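Local coordinates for protein putative cathepsin d (Ixodes ricinus, PDB 5N7Q) that probably cleaves proteins as a pepsin-family aspartic endopeptidase, a tick cathepsin D held here with the inhibitor pepstatin A in its active-site cleft, at residues A[127-132]-A[191-197]; A[153-159]-A[323-329]. All blocks are in the same frame, centred on the assembly; numbering follows the deposited sequence.

Contact 1 (A[127-132]-A[191-197]); sequences LAYPSI and VTAKGYW
Tyr129 and Trp197 meet at the centre of this contact between two loops, and three hydrogen bonds cross between the loops. Trp197 NE1 gives its hydrogen to Leu127 O at 2.9 Å. The bond is nearly straight, and the oxygen lies in the plane of the indole, which fixes the turn of that ring. Tyr129 N bonds to Gly195 O at 3.0 Å, in the carbonyl plane. Ser131 OG donates to Lys194 O at 2.8 Å; chi1 of 61°, with OG between the backbone N and carbonyl carbon, turns the hydroxyl onto that oxygen.

The loops join the two halves of the bilobal pepsin fold. Leu127 lies near Asp36 and Tyr196 near Asp227, the two predicted catalytic aspartates. Tyr196 OH also bonds to the backbone of the bound peptide.

The aromatic packing is oblique. Tyr129 CE2 sits over the Trp197 indole, with the six-membered ring planes 39° apart. Lys194 CB lies almost straight above the centre of the phenol, 4.0 Å from its centroid, in a CH-pi contact. The lysine chain then bends at chi3 and brings CE to 3.6 Å from Tyr129 CE1. Both polar ends go to Asp331: Lys194 NZ in a salt bridge, Tyr129 OH in a hydrogen bond.

Two looser contacts lie outside this group. Val191 CG2 is 3.6 Å from the phenol oxygen Tyr129 OH. Ile132 CD1 reaches Tyr196 CD1 at 4.1 Å.

Contact 2 (A[153-159]-A[323-329]); sequences QNVFSVY and YTIFDRD
Asn154 and Asp329 clamp one end of this strand pair with two hydrogen bonds from one residue to one carboxylate. Asn154 ND2 reaches Asp329 OD1 at 3.0 Å, in the amide plane and on the syn lone pair. Asn154 N reaches Asp329 OD2 at 2.9 Å from above the carboxylate plane. The amide and carboxylate planes stand 66° apart. A water donates to Gln153 OE1 and to the same OD2. Asn154 is the centre of an inverse gamma turn, and its O accepts from Arg328 N.

Beyond this clamp, strands 155-159 and 323-327 run antiparallel. Phe156 and Phe326 form a hydrogen-bonded pair: Phe326 N bonds to Phe156 O at 2.8 Å, and Phe156 N bonds back to Phe326 O. Val158 N bonds to Thr324 O; the return bond is weak.

On the sheet face bearing Phe156 and Val158, Phe326 CB lies over the Phe156 ring, 3.6 Å from its centroid, in a CH-pi contact. Chi1 of 59° at Phe156 swings its ring across to Phe326. The two rings are near parallel at 12° but barely overlap. Val158 CG2 packs on Phe326 CE1.

On the face of Val155 and Ser157, Val155 CG1 lies 3.6 Å from Asp327 CG, whose OD2 bridges to Arg332. Tyr323 OH approaches Ser157 CB and donates to a water shared with Ser157 O; the phenol also bonds to Asp178 N.

Such pairing belongs to the interdomain antiparallel sheet of pepsin-like peptidases, beneath the active-site cleft.

From the N terminus, the chain passes predicted catalytic Asp36 and strand 123-126, then enters 127-132. It continues through helix 140-146 to strand 155-160, where contact 2 opens. Segment 191-197 comes next and closes contact 1 around 58 intervening residues. Contact 2 closes near the C terminus at 323-329, with 163 residues between its segments. The two loops cross, since their segments alternate. Contact 1 ties the loop after strand 123-126 to the loop before strand 198-206, and contact 2 ties strand 155-160 to strand 322-327. They also touch: Arg328 packs along Tyr129 and Trp197, and the Trp197 and Phe326 rings meet edge-to-face. Arg328 further bridges to Asp142 of helix 140-146.

Contact 1 (A[127-132]-A[191-197])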
loop_
_atom_site.group_PDB
_atom_site.type_symbol
_atom_site.label_atom_id
_atom_site.label_comp_id
_atom_site.label_asym_id
_atom_site.label_seq_id
_atom_site.Cartn_x
_atom_site.Cartn_y
_atom_site.Cartn_z
ATOM N N LEU A 127 1.488 -3.966 -7.209
ATOM C CA LEU A 127 1.138 -5.351 -6.926
ATOM C C LEU A 127 -0.356 -5.637 -7.102
ATOM O O LEU A 127 -0.845 -6.720 -6.703
ATOM C CB LEU A 127 1.572 -5.723 -5.504
ATOM C CG LEU A 127 3.077 -5.762 -5.227
ATOM C CD1 LEU A 127 3.307 -5.900 -3.735
ATOM C CD2 LEU A 127 3.731 -6.923 -5.987
ATOM N N ALA A 128 -1.055 -4.721 -7.778
ATOM C CA ALA A 128 -2.477 -4.895 -8.105
ATOM C C ALA A 128 -2.623 -5.780 -9.332
ATOM O O ALA A 128 -1.640 -6.262 -9.898
ATOM C CB ALA A 128 -3.143 -3.548 -8.311
ATOM N N TYR A 129 -3.858 -6.046 -9.715
ATOM C CA TYR A 129 -4.136 -6.886 -10.873
ATOM C C TYR A 129 -3.704 -6.202 -12.167
ATOM O O TYR A 129 -3.737 -4.983 -12.279
ATOM C CB TYR A 129 -5.619 -7.208 -10.950
ATOM C CG TYR A 129 -6.066 -8.303 -9.977
ATOM C CD1 TYR A 129 -6.041 -9.652 -10.368
ATOM C CD2 TYR A 129 -6.533 -7.989 -8.707
ATOM C CE1 TYR A 129 -6.459 -10.662 -9.477
ATOM C CE2 TYR A 129 -6.950 -8.973 -7.828
ATOM C CZ TYR A 129 -6.939 -10.306 -8.242
ATOM O OH TYR A 129 -7.381 -11.296 -7.349
ATOM N N PRO A 130 -3.374 -6.995 -13.185
ATOM C CA PRO A 130 -2.875 -6.387 -14.418
ATOM C C PRO A 130 -3.941 -5.646 -15.209
ATOM O O PRO A 130 -3.592 -4.848 -16.088
ATOM C CB PRO A 130 -2.371 -7.596 -15.221
ATOM C CG PRO A 130 -3.149 -8.784 -14.648
ATOM C CD PRO A 130 -3.245 -8.463 -13.202
ATOM N N SER A 131 -5.218 -5.921 -14.941
ATOM C CA SER A 131 -6.303 -5.206 -15.588
ATOM C C SER A 131 -6.171 -3.683 -15.447
ATOM O O SER A 131 -6.625 -2.961 -16.333
ATOM C CB SER A 131 -7.628 -5.662 -15.011
ATOM O OG SER A 131 -7.663 -5.372 -13.607
ATOM N N ILE A 132 -5.548 -3.187 -14.378
ATOM C CA ILE A 132 -5.421 -1.725 -14.179
ATOM C C ILE A 132 -4.022 -1.174 -14.485
ATOM O O ILE A 132 -3.775 -0.008 -14.243
ATOM C CB ILE A 132 -5.901 -1.275 -12.776
ATOM C CG1 ILE A 132 -5.013 -1.838 -11.677
ATOM C CG2 ILE A 132 -7.344 -1.712 -12.569
ATOM C CD1 ILE A 132 -5.226 -1.196 -10.322
ATOM N N VAL A 191 -12.084 -11.946 -3.699
ATOM C CA VAL A 191 -12.055 -10.696 -4.482
ATOM C C VAL A 191 -13.367 -10.592 -5.272
ATOM O O VAL A 191 -13.886 -11.579 -5.769
ATOM C CB VAL A 191 -10.799 -10.636 -5.396
ATOM C CG1 VAL A 191 -10.846 -9.493 -6.393
ATOM C CG2 VAL A 191 -9.531 -10.593 -4.555
ATOM N N THR A 192 -13.855 -9.379 -5.387
ATOM C CA THR A 192 -15.012 -9.052 -6.215
ATOM C C THR A 192 -14.483 -8.584 -7.577
ATOM O O THR A 192 -14.163 -9.415 -8.425
ATOM C CB THR A 192 -15.891 -8.009 -5.515
ATOM O OG1 THR A 192 -15.092 -6.880 -5.108
ATOM C CG2 THR A 192 -16.548 -8.617 -4.291
ATOM N N ALA A 193 -14.353 -7.282 -7.784
ATOM C CA ALA A 193 -13.847 -6.720 -9.033
ATOM C C ALA A 193 -12.322 -6.822 -9.036
ATOM O O ALA A 193 -11.649 -6.244 -8.179
ATOM C CB ALA A 193 -14.282 -5.277 -9.159
ATOM N N LYS A 194 -11.782 -7.548 -10.015
ATOM C CA LYS A 194 -10.333 -7.760 -10.130
ATOM C C LYS A 194 -9.641 -6.552 -10.771
ATOM O O LYS A 194 -9.686 -6.363 -11.989
ATOM C CB LYS A 194 -10.040 -9.054 -10.878
ATOM C CG LYS A 194 -10.420 -10.296 -10.074
ATOM C CD LYS A 194 -10.455 -11.551 -10.949
ATOM C CE LYS A 194 -9.141 -11.806 -11.631
ATOM N NZ LYS A 194 -9.036 -13.193 -12.213
ATOM N N GLY A 195 -9.024 -5.717 -9.930
ATOM C CA GLY A 195 -8.340 -4.500 -10.392
ATOM C C GLY A 195 -7.466 -4.075 -9.239
ATOM O O GLY A 195 -6.276 -4.444 -9.153
ATOM N N TYR A 196 -8.089 -3.361 -8.299
ATOM C CA TYR A 196 -7.591 -3.371 -6.942
ATOM C C TYR A 196 -7.826 -4.759 -6.348
ATOM O O TYR A 196 -8.546 -5.600 -6.918
ATOM C CB TYR A 196 -8.296 -2.328 -6.074
ATOM C CG TYR A 196 -8.287 -0.899 -6.602
ATOM C CD1 TYR A 196 -7.104 -0.214 -6.813
ATOM C CD2 TYR A 196 -9.482 -0.204 -6.787
ATOM C CE1 TYR A 196 -7.096 1.092 -7.282
ATOM C CE2 TYR A 196 -9.496 1.116 -7.230
ATOM C CZ TYR A 196 -8.291 1.758 -7.476
ATOM O OH TYR A 196 -8.313 3.076 -7.929
ATOM N N TRP A 197 -7.234 -4.984 -5.195
ATOM C CA TRP A 197 -7.549 -6.138 -4.365
ATOM C C TRP A 197 -8.809 -5.820 -3.568
ATOM O O TRP A 197 -8.744 -5.355 -2.432
ATOM C CB TRP A 197 -6.367 -6.479 -3.468
ATOM C CG TRP A 197 -5.253 -7.131 -4.229
ATOM C CD1 TRP A 197 -4.159 -6.522 -4.809
ATOM C CD2 TRP A 197 -5.104 -8.538 -4.473
ATOM N NE1 TRP A 197 -3.360 -7.479 -5.394
ATOM C CE2 TRP A 197 -3.908 -8.713 -5.178
ATOM C CE3 TRP A 197 -5.863 -9.667 -4.127
ATOM C CZ2 TRP A 197 -3.453 -9.971 -5.561
ATOM C CZ3 TRP A 197 -5.435 -10.892 -4.504
ATOM C CH2 TRP A 197 -4.206 -11.048 -5.198
#

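Contact 2 (A[153-159]-A[323-329])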
loop_
_atom_site.group_PDB
_atom_site.type_symbol
_atom_site.label_atom_id
_atom_site.label_comp_id
_atom_site.label_asym_id
_atom_site.label_seq_id
_atom_site.Cartn_x
_atom_site.Cartn_y
_atom_site.Cartn_z
ATOM N N GLN A 153 2.666 -21.785 -5.551
ATOM C CA GLN A 153 2.126 -20.959 -4.484
ATOM C C GLN A 153 2.141 -19.498 -4.933
ATOM O O GLN A 153 3.012 -18.716 -4.529
ATOM C CB GLN A 153 2.933 -21.211 -3.205
ATOM C CG GLN A 153 2.557 -20.401 -1.968
ATOM C CD GLN A 153 1.109 -20.565 -1.512
ATOM O OE1 GLN A 153 0.196 -20.702 -2.327
ATOM N NE2 GLN A 153 0.886 -20.517 -0.196
ATOM N N ASN A 154 1.159 -19.137 -5.754
ATOM C CA ASN A 154 1.098 -17.817 -6.377
ATOM C C ASN A 154 0.345 -16.832 -5.476
ATOM O O ASN A 154 -0.735 -16.338 -5.803
ATOM C CB ASN A 154 0.506 -17.877 -7.778
ATOM C CG ASN A 154 1.332 -18.726 -8.702
ATOM O OD1 ASN A 154 2.503 -18.427 -8.959
ATOM N ND2 ASN A 154 0.751 -19.823 -9.176
ATOM N N VAL A 155 0.962 -16.582 -4.332
ATOM C CA VAL A 155 0.487 -15.615 -3.346
ATOM C C VAL A 155 1.656 -14.780 -2.885
ATOM O O VAL A 155 2.809 -15.161 -3.036
ATOM C CB VAL A 155 -0.149 -16.314 -2.104
ATOM C CG1 VAL A 155 -1.130 -17.404 -2.520
ATOM C CG2 VAL A 155 0.906 -16.815 -1.120
ATOM N N PHE A 156 1.348 -13.605 -2.331
ATOM C CA PHE A 156 2.335 -12.853 -1.572
ATOM C C PHE A 156 1.674 -12.358 -0.303
ATOM O O PHE A 156 0.473 -12.088 -0.278
ATOM C CB PHE A 156 2.993 -11.723 -2.382
ATOM C CG PHE A 156 2.048 -10.690 -2.915
ATOM C CD1 PHE A 156 1.705 -9.580 -2.144
ATOM C CD2 PHE A 156 1.452 -10.823 -4.172
ATOM C CE1 PHE A 156 0.825 -8.630 -2.626
ATOM C CE2 PHE A 156 0.572 -9.852 -4.658
ATOM C CZ PHE A 156 0.257 -8.759 -3.866
ATOM N N SER A 157 2.457 -12.321 0.762
ATOM C CA SER A 157 1.945 -11.994 2.082
ATOM C C SER A 157 2.711 -10.831 2.713
ATOM O O SER A 157 3.938 -10.789 2.631
ATOM C CB SER A 157 2.055 -13.197 2.996
ATOM O OG SER A 157 1.347 -14.298 2.457
ATOM N N VAL A 158 1.990 -9.885 3.313
ATOM C CA VAL A 158 2.568 -8.630 3.769
ATOM C C VAL A 158 2.457 -8.434 5.289
ATOM O O VAL A 158 1.389 -8.505 5.862
ATOM C CB VAL A 158 1.917 -7.424 3.048
ATOM C CG1 VAL A 158 2.560 -6.133 3.539
ATOM C CG2 VAL A 158 1.995 -7.562 1.522
ATOM N N TYR A 159 3.615 -8.259 5.913
ATOM C CA TYR A 159 3.757 -7.854 7.294
ATOM C C TYR A 159 4.222 -6.404 7.329
ATOM O O TYR A 159 5.251 -6.085 6.707
ATOM C CB TYR A 159 4.800 -8.760 7.989
ATOM C CG TYR A 159 5.290 -8.216 9.304
ATOM C CD1 TYR A 159 4.410 -7.980 10.351
ATOM C CD2 TYR A 159 6.632 -7.885 9.487
ATOM C CE1 TYR A 159 4.836 -7.420 11.540
ATOM C CE2 TYR A 159 7.083 -7.364 10.692
ATOM C CZ TYR A 159 6.182 -7.135 11.714
ATOM O OH TYR A 159 6.619 -6.577 12.903
ATOM N N TYR A 323 -1.942 -9.186 9.399
ATOM C CA TYR A 323 -1.126 -9.806 8.360
ATOM C C TYR A 323 -2.032 -10.205 7.183
ATOM O O TYR A 323 -3.129 -10.722 7.403
ATOM C CB TYR A 323 -0.477 -11.036 8.952
ATOM C CG TYR A 323 0.546 -11.741 8.098
ATOM C CD1 TYR A 323 1.716 -11.086 7.688
ATOM C CD2 TYR A 323 0.392 -13.063 7.732
ATOM C CE1 TYR A 323 2.671 -11.724 6.927
ATOM C CE2 TYR A 323 1.340 -13.711 6.970
ATOM C CZ TYR A 323 2.493 -13.063 6.579
ATOM O OH TYR A 323 3.445 -13.717 5.845
ATOM N N THR A 324 -1.594 -9.919 5.953
ATOM C CA THR A 324 -2.492 -9.996 4.823
ATOM C C THR A 324 -1.869 -10.846 3.745
ATOM O O THR A 324 -0.709 -10.685 3.385
ATOM C CB THR A 324 -2.848 -8.629 4.274
ATOM O OG1 THR A 324 -3.393 -7.829 5.335
ATOM C CG2 THR A 324 -3.898 -8.705 3.209
ATOM N N ILE A 325 -2.680 -11.758 3.236
ATOM C CA ILE A 325 -2.327 -12.704 2.179
ATOM C C ILE A 325 -3.079 -12.291 0.916
ATOM O O ILE A 325 -4.303 -12.202 0.917
ATOM C CB ILE A 325 -2.727 -14.146 2.534
ATOM C CG1 ILE A 325 -1.981 -14.670 3.785
ATOM C CG2 ILE A 325 -2.382 -15.071 1.385
ATOM C CD1 ILE A 325 -2.503 -14.149 5.108
ATOM N N PHE A 326 -2.330 -12.048 -0.164
ATOM C CA PHE A 326 -2.865 -11.662 -1.466
ATOM C C PHE A 326 -2.686 -12.893 -2.378
ATOM O O PHE A 326 -1.570 -13.219 -2.777
ATOM C CB PHE A 326 -2.103 -10.459 -2.001
ATOM C CG PHE A 326 -2.251 -9.221 -1.173
ATOM C CD1 PHE A 326 -1.423 -9.002 -0.058
ATOM C CD2 PHE A 326 -3.180 -8.266 -1.526
ATOM C CE1 PHE A 326 -1.579 -7.845 0.704
ATOM C CE2 PHE A 326 -3.333 -7.112 -0.766
ATOM C CZ PHE A 326 -2.512 -6.899 0.336
ATOM N N ASP A 327 -3.791 -13.569 -2.684
ATOM C CA ASP A 327 -3.767 -14.894 -3.324
ATOM C C ASP A 327 -4.295 -14.812 -4.749
ATOM O O ASP A 327 -5.502 -14.642 -4.959
ATOM C CB ASP A 327 -4.594 -15.844 -2.437
ATOM C CG ASP A 327 -4.692 -17.271 -2.953
ATOM O OD1 ASP A 327 -4.450 -17.504 -4.152
ATOM O OD2 ASP A 327 -5.028 -18.140 -2.088
ATOM N N ARG A 328 -3.389 -14.970 -5.714
ATOM C CA ARG A 328 -3.748 -14.921 -7.130
ATOM C C ARG A 328 -4.170 -16.285 -7.643
ATOM O O ARG A 328 -4.785 -16.362 -8.707
ATOM C CB ARG A 328 -2.589 -14.386 -8.011
ATOM C CG ARG A 328 -2.354 -12.895 -7.812
ATOM C CD ARG A 328 -3.437 -12.024 -8.462
ATOM N NE ARG A 328 -3.464 -12.245 -9.910
ATOM C CZ ARG A 328 -2.699 -11.610 -10.794
ATOM N NH1 ARG A 328 -1.832 -10.689 -10.394
ATOM N NH2 ARG A 328 -2.750 -11.937 -12.087
ATOM N N ASP A 329 -3.903 -17.372 -6.917
ATOM C CA ASP A 329 -4.394 -18.700 -7.364
ATOM C C ASP A 329 -5.908 -18.806 -7.217
ATOM O O ASP A 329 -6.596 -19.396 -8.049
ATOM C CB ASP A 329 -3.724 -19.808 -6.561
ATOM C CG ASP A 329 -2.302 -20.064 -7.029
ATOM O OD1 ASP A 329 -2.087 -20.037 -8.269
ATOM O OD2 ASP A 329 -1.437 -20.298 -6.159
HETATM O O HOH W 1 -1.977 -21.215 -3.807
HETATM O O HOH W 2 5.386 -11.853 5.151
#